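Local coordinates for protein phospholipase C-beta (PLC-beta) (Sepia officinalis, PDB 3QR0) that belongs to the phosphoinositide-specific phospholipase C family, with PH, EF-hand, TIM-barrel and C2 domains in one chain, and carries a bound calcium ion, at residues Leu13-Val18 with Asn143-Asn148; Lys48-Tyr53 with Trp155-Phe160; Gln567-Tyr572 with Gly592-Ala597. One frame throughout, in Å; residues are numbered along the deposited sequence. Where two conformers were deposited one is given.

Contact 1: Leu13-Val18 with Asn143-Asn148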
# COMPACT_ATOMS: atom_id res chain seq x y z
N LEU A 13 17.42 -1.71 1.34
CA LEU A 13 16.49 -1.71 2.48
C LEU A 13 17.16 -2.18 3.78
O LEU A 13 17.89 -3.17 3.78
CB LEU A 13 15.29 -2.61 2.20
CG LEU A 13 14.34 -2.19 1.08
CD1 LEU A 13 13.27 -3.26 0.89
CD2 LEU A 13 13.71 -0.83 1.36
N LYS A 14 16.89 -1.46 4.87
CA LYS A 14 17.46 -1.79 6.18
C LYS A 14 16.37 -1.83 7.24
O LYS A 14 15.38 -1.11 7.15
CB LYS A 14 18.52 -0.74 6.55
CG LYS A 14 19.74 -0.78 5.63
CD LYS A 14 20.47 0.56 5.58
CE LYS A 14 21.51 0.56 4.47
NZ LYS A 14 22.24 1.86 4.38
N TRP A 15 16.55 -2.68 8.25
CA TRP A 15 15.64 -2.72 9.39
C TRP A 15 15.80 -1.44 10.21
O TRP A 15 16.86 -0.81 10.14
CB TRP A 15 15.93 -3.94 10.27
CG TRP A 15 15.62 -5.23 9.59
CD1 TRP A 15 16.50 -6.05 8.95
CD2 TRP A 15 14.34 -5.85 9.50
NE1 TRP A 15 15.84 -7.16 8.46
CE2 TRP A 15 14.51 -7.06 8.78
CE3 TRP A 15 13.06 -5.52 9.95
CZ2 TRP A 15 13.45 -7.92 8.50
CZ3 TRP A 15 12.00 -6.38 9.68
CH2 TRP A 15 12.21 -7.57 8.96
N PRO A 16 14.77 -1.03 10.97
CA PRO A 16 14.90 0.14 11.83
C PRO A 16 16.11 0.06 12.76
O PRO A 16 16.40 -1.00 13.32
CB PRO A 16 13.61 0.12 12.65
CG PRO A 16 12.64 -0.56 11.79
CD PRO A 16 13.42 -1.61 11.06
N LYS A 17 16.82 1.18 12.89
CA LYS A 17 17.96 1.30 13.78
C LYS A 17 17.67 2.45 14.73
O LYS A 17 17.70 3.61 14.31
CB LYS A 17 19.24 1.56 12.97
CG LYS A 17 20.49 1.63 13.82
CD LYS A 17 21.74 1.47 12.97
CE LYS A 17 22.99 1.52 13.84
NZ LYS A 17 24.19 1.02 13.12
N VAL A 18 17.36 2.14 15.98
CA VAL A 18 16.85 3.14 16.92
C VAL A 18 17.98 3.66 17.78
O VAL A 18 18.59 2.89 18.52
CB VAL A 18 15.74 2.56 17.82
CG1 VAL A 18 15.16 3.64 18.73
CG2 VAL A 18 14.64 1.94 16.98
N ASN A 143 9.18 2.13 7.20
CA ASN A 143 10.19 1.11 6.94
C ASN A 143 9.57 -0.12 6.27
O ASN A 143 8.76 -0.83 6.88
CB ASN A 143 10.91 0.73 8.22
CG ASN A 143 12.12 -0.13 7.96
OD1 ASN A 143 11.99 -1.30 7.59
ND2 ASN A 143 13.30 0.43 8.16
N LEU A 144 9.95 -0.37 5.02
CA LEU A 144 9.35 -1.43 4.23
C LEU A 144 9.62 -2.84 4.77
O LEU A 144 8.76 -3.71 4.70
CB LEU A 144 9.79 -1.34 2.76
CG LEU A 144 9.22 -0.12 2.03
CD1 LEU A 144 9.81 -0.00 0.62
CD2 LEU A 144 7.69 -0.19 1.98
N LEU A 145 10.81 -3.06 5.32
CA LEU A 145 11.09 -4.35 5.95
C LEU A 145 10.17 -4.60 7.14
O LEU A 145 9.63 -5.69 7.27
CB LEU A 145 12.55 -4.45 6.38
CG LEU A 145 13.53 -4.62 5.23
CD1 LEU A 145 14.96 -4.62 5.75
CD2 LEU A 145 13.22 -5.91 4.46
N SER A 146 9.99 -3.59 8.00
CA SER A 146 9.11 -3.69 9.16
C SER A 146 7.67 -3.95 8.73
O SER A 146 6.98 -4.80 9.29
CB SER A 146 9.18 -2.42 10.00
OG SER A 146 8.31 -2.50 11.12
N LEU A 147 7.22 -3.21 7.72
CA LEU A 147 5.88 -3.36 7.17
C LEU A 147 5.62 -4.71 6.48
O LEU A 147 4.47 -5.11 6.33
CB LEU A 147 5.60 -2.23 6.17
CG LEU A 147 5.48 -0.83 6.78
CD1 LEU A 147 5.39 0.22 5.67
CD2 LEU A 147 4.29 -0.75 7.73
N ASN A 148 6.69 -5.40 6.08
CA ASN A 148 6.57 -6.69 5.39
C ASN A 148 7.05 -7.91 6.17
O ASN A 148 7.22 -8.98 5.59
CB ASN A 148 7.34 -6.61 4.07
CG ASN A 148 6.59 -5.85 3.02
OD1 ASN A 148 5.88 -6.45 2.22
ND2 ASN A 148 6.69 -4.53 3.03
O HOH W 1 13.30 -1.05 5.04
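Two donors grip the carbonyl oxygen of Lys14. The amide of Asn143 reaches it from ND2 at 2.8 Å, with an N-H...O angle of 160° and with the oxygen close to the amide plane, while water 1 donates a second hydrogen bond to Lys14 O and accepts one from Leu145 N. The other end of the same amide works within its own segment: Asn143 is the N-cap of helix 144-147, and its OD1 takes the N-H of Ser146 on an in-plane lone pair at 3.1 Å. With CG anti to the backbone N (chi1 -170°), one flat group thus caps the helix and holds the extended segment before helix 20-24 against it, tying the approach to the PH sheet to the short helix after helix 127-141. Leu145 rises under the Trp15 indole as a CH-pi contact, its CB 3.7 Å from the six-membered ring centroid and only 9° off the normal, and its CD1 lies against the pyrrole part (CG, CD1 and NE1 of Trp15). CB of Leu13 meets CG of Leu145 at 4.0 Å, and CD2 of Leu13 touches CD1 of Leu144, the two side chains crossing obliquely. Leu319 of helix 316-319 touches both Leu13 and Leu144.

Contact 2: Lys48-Tyr53 with Trp155-Phe160. With GOL (glycerol), chain F.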
# COMPACT_ATOMS: atom_id res chain seq x y z
N LYS A 48 13.35 -2.02 18.63
CA LYS A 48 13.10 -2.46 17.24
C LYS A 48 12.34 -1.44 16.40
O LYS A 48 12.06 -1.70 15.23
CB LYS A 48 12.33 -3.79 17.23
CG LYS A 48 13.08 -4.94 17.89
CD LYS A 48 14.37 -5.26 17.18
CE LYS A 48 14.87 -6.66 17.50
NZ LYS A 48 16.00 -7.07 16.63
N GLY A 49 12.00 -0.28 16.98
CA GLY A 49 11.27 0.76 16.25
C GLY A 49 9.84 0.38 15.88
O GLY A 49 9.39 0.68 14.77
N TYR A 50 9.12 -0.26 16.80
CA TYR A 50 7.74 -0.68 16.55
C TYR A 50 6.69 0.15 17.29
O TYR A 50 5.55 0.24 16.83
CB TYR A 50 7.54 -2.15 16.93
CG TYR A 50 8.34 -3.12 16.10
CD1 TYR A 50 8.53 -2.91 14.73
CD2 TYR A 50 8.89 -4.26 16.67
CE1 TYR A 50 9.25 -3.81 13.96
CE2 TYR A 50 9.61 -5.17 15.90
CZ TYR A 50 9.78 -4.93 14.54
OH TYR A 50 10.49 -5.81 13.76
N PHE A 51 7.07 0.71 18.43
CA PHE A 51 6.14 1.45 19.29
C PHE A 51 6.76 2.74 19.80
O PHE A 51 7.95 2.77 20.11
CB PHE A 51 5.76 0.62 20.51
CG PHE A 51 5.08 -0.68 20.18
CD1 PHE A 51 3.73 -0.71 19.86
CD2 PHE A 51 5.79 -1.87 20.22
CE1 PHE A 51 3.10 -1.91 19.56
CE2 PHE A 51 5.16 -3.08 19.91
CZ PHE A 51 3.82 -3.10 19.59
N LEU A 52 5.94 3.78 19.88
CA LEU A 52 6.18 4.90 20.77
C LEU A 52 5.41 4.59 22.05
O LEU A 52 4.27 4.14 21.97
CB LEU A 52 5.63 6.20 20.19
CG LEU A 52 6.36 6.80 18.99
CD1 LEU A 52 5.60 8.02 18.47
CD2 LEU A 52 7.76 7.19 19.39
N TYR A 53 6.01 4.82 23.20
CA TYR A 53 5.31 4.58 24.46
C TYR A 53 5.70 5.57 25.54
O TYR A 53 6.78 6.17 25.50
CB TYR A 53 5.49 3.13 24.93
CG TYR A 53 6.88 2.74 25.38
CD1 TYR A 53 7.21 2.69 26.73
CD2 TYR A 53 7.86 2.39 24.46
CE1 TYR A 53 8.48 2.32 27.15
CE2 TYR A 53 9.14 2.01 24.87
CZ TYR A 53 9.44 1.98 26.22
OH TYR A 53 10.71 1.61 26.63
N TRP A 155 5.53 -11.85 16.02
CA TRP A 155 5.59 -12.46 17.34
C TRP A 155 6.65 -11.74 18.17
O TRP A 155 6.45 -11.48 19.35
CB TRP A 155 5.90 -13.95 17.22
CG TRP A 155 5.57 -14.74 18.44
CD1 TRP A 155 6.44 -15.47 19.20
CD2 TRP A 155 4.28 -14.89 19.05
NE1 TRP A 155 5.77 -16.07 20.24
CE2 TRP A 155 4.45 -15.72 20.18
CE3 TRP A 155 3.01 -14.39 18.76
CZ2 TRP A 155 3.39 -16.08 21.01
CZ3 TRP A 155 1.95 -14.74 19.58
CH2 TRP A 155 2.15 -15.58 20.70
N GLU A 156 7.78 -11.41 17.54
CA GLU A 156 8.85 -10.65 18.18
C GLU A 156 8.41 -9.22 18.54
O GLU A 156 8.79 -8.69 19.58
CB GLU A 156 10.10 -10.62 17.30
CG GLU A 156 11.33 -10.06 17.98
CD GLU A 156 12.52 -9.92 17.04
OE1 GLU A 156 12.34 -9.50 15.88
OE2 GLU A 156 13.65 -10.21 17.48
N LYS A 157 7.61 -8.60 17.67
CA LYS A 157 7.00 -7.29 17.97
C LYS A 157 6.17 -7.34 19.26
O LYS A 157 6.30 -6.47 20.13
CB LYS A 157 6.13 -6.83 16.80
CG LYS A 157 5.35 -5.55 17.06
CD LYS A 157 4.87 -4.92 15.77
CE LYS A 157 3.91 -3.77 16.03
NZ LYS A 157 3.54 -3.05 14.78
N LEU A 158 5.32 -8.36 19.37
CA LEU A 158 4.54 -8.59 20.59
C LEU A 158 5.47 -8.80 21.78
O LEU A 158 5.21 -8.29 22.88
CB LEU A 158 3.62 -9.80 20.41
CG LEU A 158 2.78 -10.23 21.62
CD1 LEU A 158 1.88 -9.10 22.08
CD2 LEU A 158 1.96 -11.47 21.28
N TYR A 159 6.54 -9.57 21.58
CA TYR A 159 7.54 -9.81 22.63
C TYR A 159 8.13 -8.50 23.13
O TYR A 159 8.27 -8.29 24.33
CB TYR A 159 8.65 -10.74 22.13
CG TYR A 159 9.77 -10.94 23.13
CD1 TYR A 159 9.66 -11.87 24.15
CD2 TYR A 159 10.93 -10.17 23.07
CE1 TYR A 159 10.68 -12.05 25.09
CE2 TYR A 159 11.96 -10.34 24.00
CZ TYR A 159 11.83 -11.28 25.00
OH TYR A 159 12.83 -11.46 25.93
N PHE A 160 8.50 -7.62 22.20
CA PHE A 160 9.08 -6.33 22.58
C PHE A 160 8.06 -5.39 23.22
O PHE A 160 8.42 -4.59 24.09
CB PHE A 160 9.78 -5.66 21.40
CG PHE A 160 11.21 -6.09 21.25
CD1 PHE A 160 11.54 -7.21 20.50
CD2 PHE A 160 12.22 -5.39 21.90
CE1 PHE A 160 12.86 -7.62 20.38
CE2 PHE A 160 13.55 -5.79 21.78
CZ PHE A 160 13.87 -6.91 21.02
C1 GOL F . 13.65 -8.60 12.47
O1 GOL F . 13.84 -9.96 12.16
C2 GOL F . 14.78 -8.14 13.38
O2 GOL F . 14.50 -8.51 14.71
C3 GOL F . 14.97 -6.62 13.31
O3 GOL F . 16.35 -6.31 13.39
O HOH W 2 10.40 -8.25 14.50
O HOH W 3 5.17 -0.93 14.24
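Lys157 leaves its helix with CG anti to the backbone N (chi1 175°) and runs extended between two aromatic rings of segment 48-53. Its CB lies 3.8 Å from CD2 of Tyr50. CG touches both rings, at Tyr50 CD2 and Phe51 CE2; CD lies over a face of the Tyr50 ring, and CE closes on CZ of Phe51 at 3.6 Å. The ammonium NZ forms a salt bridge with Asp66 and donates to water 3, which donates to Tyr50 O. Phe51 also turns its edge to Lys157 O. One turn further along the helix, the Phe160 ring takes Lys48 CG over its centre, 3.6 Å from the centroid, a CH-pi contact set by chi1 (-61°); the bend at chi2 (-62°) brings CE to the ring, at CE1. Lys48 NZ stays 4.0 Å from Glu156 OE2, beyond a salt bridge; O2 of a glycerol, probably from the crystallisation liquor, accepts from that NZ and donates to Glu156 OE1. Water 2 links that OE1 to Tyr50 OH. The contact sets the loop leading into strand 51-54 of the PH sheet, and that strand's first residue, against helix 151-165 of the EF-hand region, on which helix 215-225 packs at Glu156 and Leu158.

Contact 3: Gln567-Tyr572 with Gly592-Ala597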
# COMPACT_ATOMS: atom_id res chain seq x y z
N GLN A 567 3.04 8.04 -25.51
CA GLN A 567 2.27 9.11 -24.89
C GLN A 567 1.54 8.61 -23.65
O GLN A 567 1.40 7.41 -23.43
CB GLN A 567 1.29 9.72 -25.89
CG GLN A 567 2.00 10.48 -27.01
CD GLN A 567 1.05 11.02 -28.05
OE1 GLN A 567 0.99 10.51 -29.17
NE2 GLN A 567 0.29 12.05 -27.69
N ILE A 568 1.06 9.56 -22.85
CA ILE A 568 0.41 9.25 -21.59
C ILE A 568 -1.10 9.38 -21.68
O ILE A 568 -1.61 10.33 -22.28
CB ILE A 568 0.94 10.18 -20.47
CG1 ILE A 568 2.39 9.82 -20.14
CG2 ILE A 568 0.05 10.09 -19.23
CD1 ILE A 568 3.10 10.81 -19.27
N THR A 569 -1.81 8.41 -21.09
CA THR A 569 -3.24 8.50 -20.87
C THR A 569 -3.53 8.56 -19.38
O THR A 569 -3.00 7.77 -18.60
CB THR A 569 -4.00 7.28 -21.44
OG1 THR A 569 -3.58 7.01 -22.77
CG2 THR A 569 -5.52 7.53 -21.45
N ARG A 570 -4.37 9.52 -19.00
CA ARG A 570 -4.95 9.55 -17.67
C ARG A 570 -6.41 9.13 -17.78
O ARG A 570 -7.10 9.52 -18.72
CB ARG A 570 -4.83 10.95 -17.06
CG ARG A 570 -5.46 11.10 -15.68
CD ARG A 570 -5.07 12.42 -15.04
NE ARG A 570 -5.67 12.57 -13.71
CZ ARG A 570 -6.91 13.02 -13.48
NH1 ARG A 570 -7.70 13.40 -14.47
NH2 ARG A 570 -7.34 13.09 -12.22
N ILE A 571 -6.88 8.35 -16.82
CA ILE A 571 -8.27 7.90 -16.77
C ILE A 571 -8.87 8.39 -15.46
O ILE A 571 -8.17 8.44 -14.45
CB ILE A 571 -8.36 6.36 -16.80
CG1 ILE A 571 -7.46 5.77 -17.89
CG2 ILE A 571 -9.82 5.90 -16.96
CD1 ILE A 571 -7.99 5.92 -19.30
N TYR A 572 -10.14 8.78 -15.47
CA TYR A 572 -10.81 9.14 -14.22
C TYR A 572 -12.28 8.71 -14.21
O TYR A 572 -12.89 8.57 -15.28
CB TYR A 572 -10.65 10.64 -13.93
CG TYR A 572 -11.26 11.55 -14.96
CD1 TYR A 572 -12.56 12.01 -14.82
CD2 TYR A 572 -10.53 11.96 -16.08
CE1 TYR A 572 -13.13 12.84 -15.76
CE2 TYR A 572 -11.10 12.80 -17.03
CZ TYR A 572 -12.40 13.24 -16.86
OH TYR A 572 -12.99 14.08 -17.78
N GLY A 592 -2.12 -0.33 -21.08
CA GLY A 592 -0.89 0.44 -20.91
C GLY A 592 -1.09 1.87 -20.43
O GLY A 592 -0.14 2.65 -20.48
N CYS A 593 -2.30 2.21 -19.96
CA CYS A 593 -2.58 3.55 -19.42
C CYS A 593 -1.78 3.75 -18.14
O CYS A 593 -1.71 2.86 -17.30
CB CYS A 593 -4.08 3.75 -19.11
SG CYS A 593 -5.16 3.56 -20.55
N GLN A 594 -1.20 4.93 -17.99
CA GLN A 594 -0.23 5.20 -16.93
C GLN A 594 -0.85 5.84 -15.70
O GLN A 594 -0.49 5.49 -14.57
CB GLN A 594 0.90 6.09 -17.44
CG GLN A 594 1.62 5.54 -18.66
CD GLN A 594 0.96 5.94 -19.97
OE1 GLN A 594 -0.17 6.45 -19.98
NE2 GLN A 594 1.65 5.72 -21.06
N LEU A 595 -1.77 6.77 -15.91
CA LEU A 595 -2.34 7.56 -14.83
C LEU A 595 -3.80 7.15 -14.61
O LEU A 595 -4.73 7.84 -15.02
CB LEU A 595 -2.23 9.06 -15.13
CG LEU A 595 -0.82 9.63 -15.29
CD1 LEU A 595 -0.87 11.07 -15.84
CD2 LEU A 595 -0.07 9.60 -13.97
N VAL A 596 -3.99 6.00 -13.96
CA VAL A 596 -5.31 5.44 -13.73
C VAL A 596 -5.83 5.94 -12.38
O VAL A 596 -5.61 5.32 -11.34
CB VAL A 596 -5.27 3.91 -13.83
CG1 VAL A 596 -6.65 3.31 -13.66
CG2 VAL A 596 -4.69 3.50 -15.17
N ALA A 597 -6.52 7.08 -12.42
CA ALA A 597 -6.91 7.83 -11.21
C ALA A 597 -8.06 7.20 -10.42
O ALA A 597 -9.10 6.83 -10.97
CB ALA A 597 -7.26 9.26 -11.57
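Gln594 has CG anti to its carbonyl carbon (chi1 -56°) and bends at chi2 (87°), which folds its amide back alongside the backbone of segment 567-572. There OE1 accepts the N-H of Thr569 in the carbonyl plane at 2.8 Å, with an angle of 164° at the hydrogen. NE2 donates to Gln567 O at 2.9 Å, less straight and from above the carbonyl plane, and has a second acceptor in Ala330 O. The side chain thus takes two bonds along the neighbouring segment where the strand pairing begins. Beyond it, main-chain bonds take over: Leu595 N donates to Thr569 O at 3.1 Å, Ile571 N to Leu595 O at 2.9 Å, and Ala597 N to Ile571 O at 2.9 Å. This is the parallel ladder of a beta-alpha-beta unit, strand 569-572, helix 586-589 and strand 595-596, in the Y half of the TIM-barrel domain. On the face bearing Arg570 and Leu595, CB of Arg570 packs 3.7 Å from CB of Leu595, whose CD1 meets CG2 of Ile568 at 3.6 Å. Arg570 runs extended from CG to NE, its tip beside Ala597 CB, to a salt bridge with the calcium ligand Glu368 and a hydrogen bond with Ser543, so it probably helps to position that ligand. On the face bearing Ile571 and Val596, CD1 of Ile571 meets SG of Cys593, from the turn before the strand, at 3.9 Å, with Tyr588 of the helix touching both.

In the fold
From the N terminus, residues 13-18 open contact 1, and the chain then builds the seven-stranded PH sheet; contact 2 opens within it, at 48-53. Contact 1 closes at 143-148 and contact 2 at 155-160, so the two cross instead of nesting. Their centres lie 12 Å apart and they touch directly, at Ser146 with Tyr50 and at Pro16 with Lys48. Helices 144-147 and 151-165 follow each other in the chain, carrying it from the PH region into the EF-hand region. Contact 3 comes later, closing a short loop within the TIM barrel, on the opposite side of the chain's centre, about 29 Å from contact 2 at the nearest atoms.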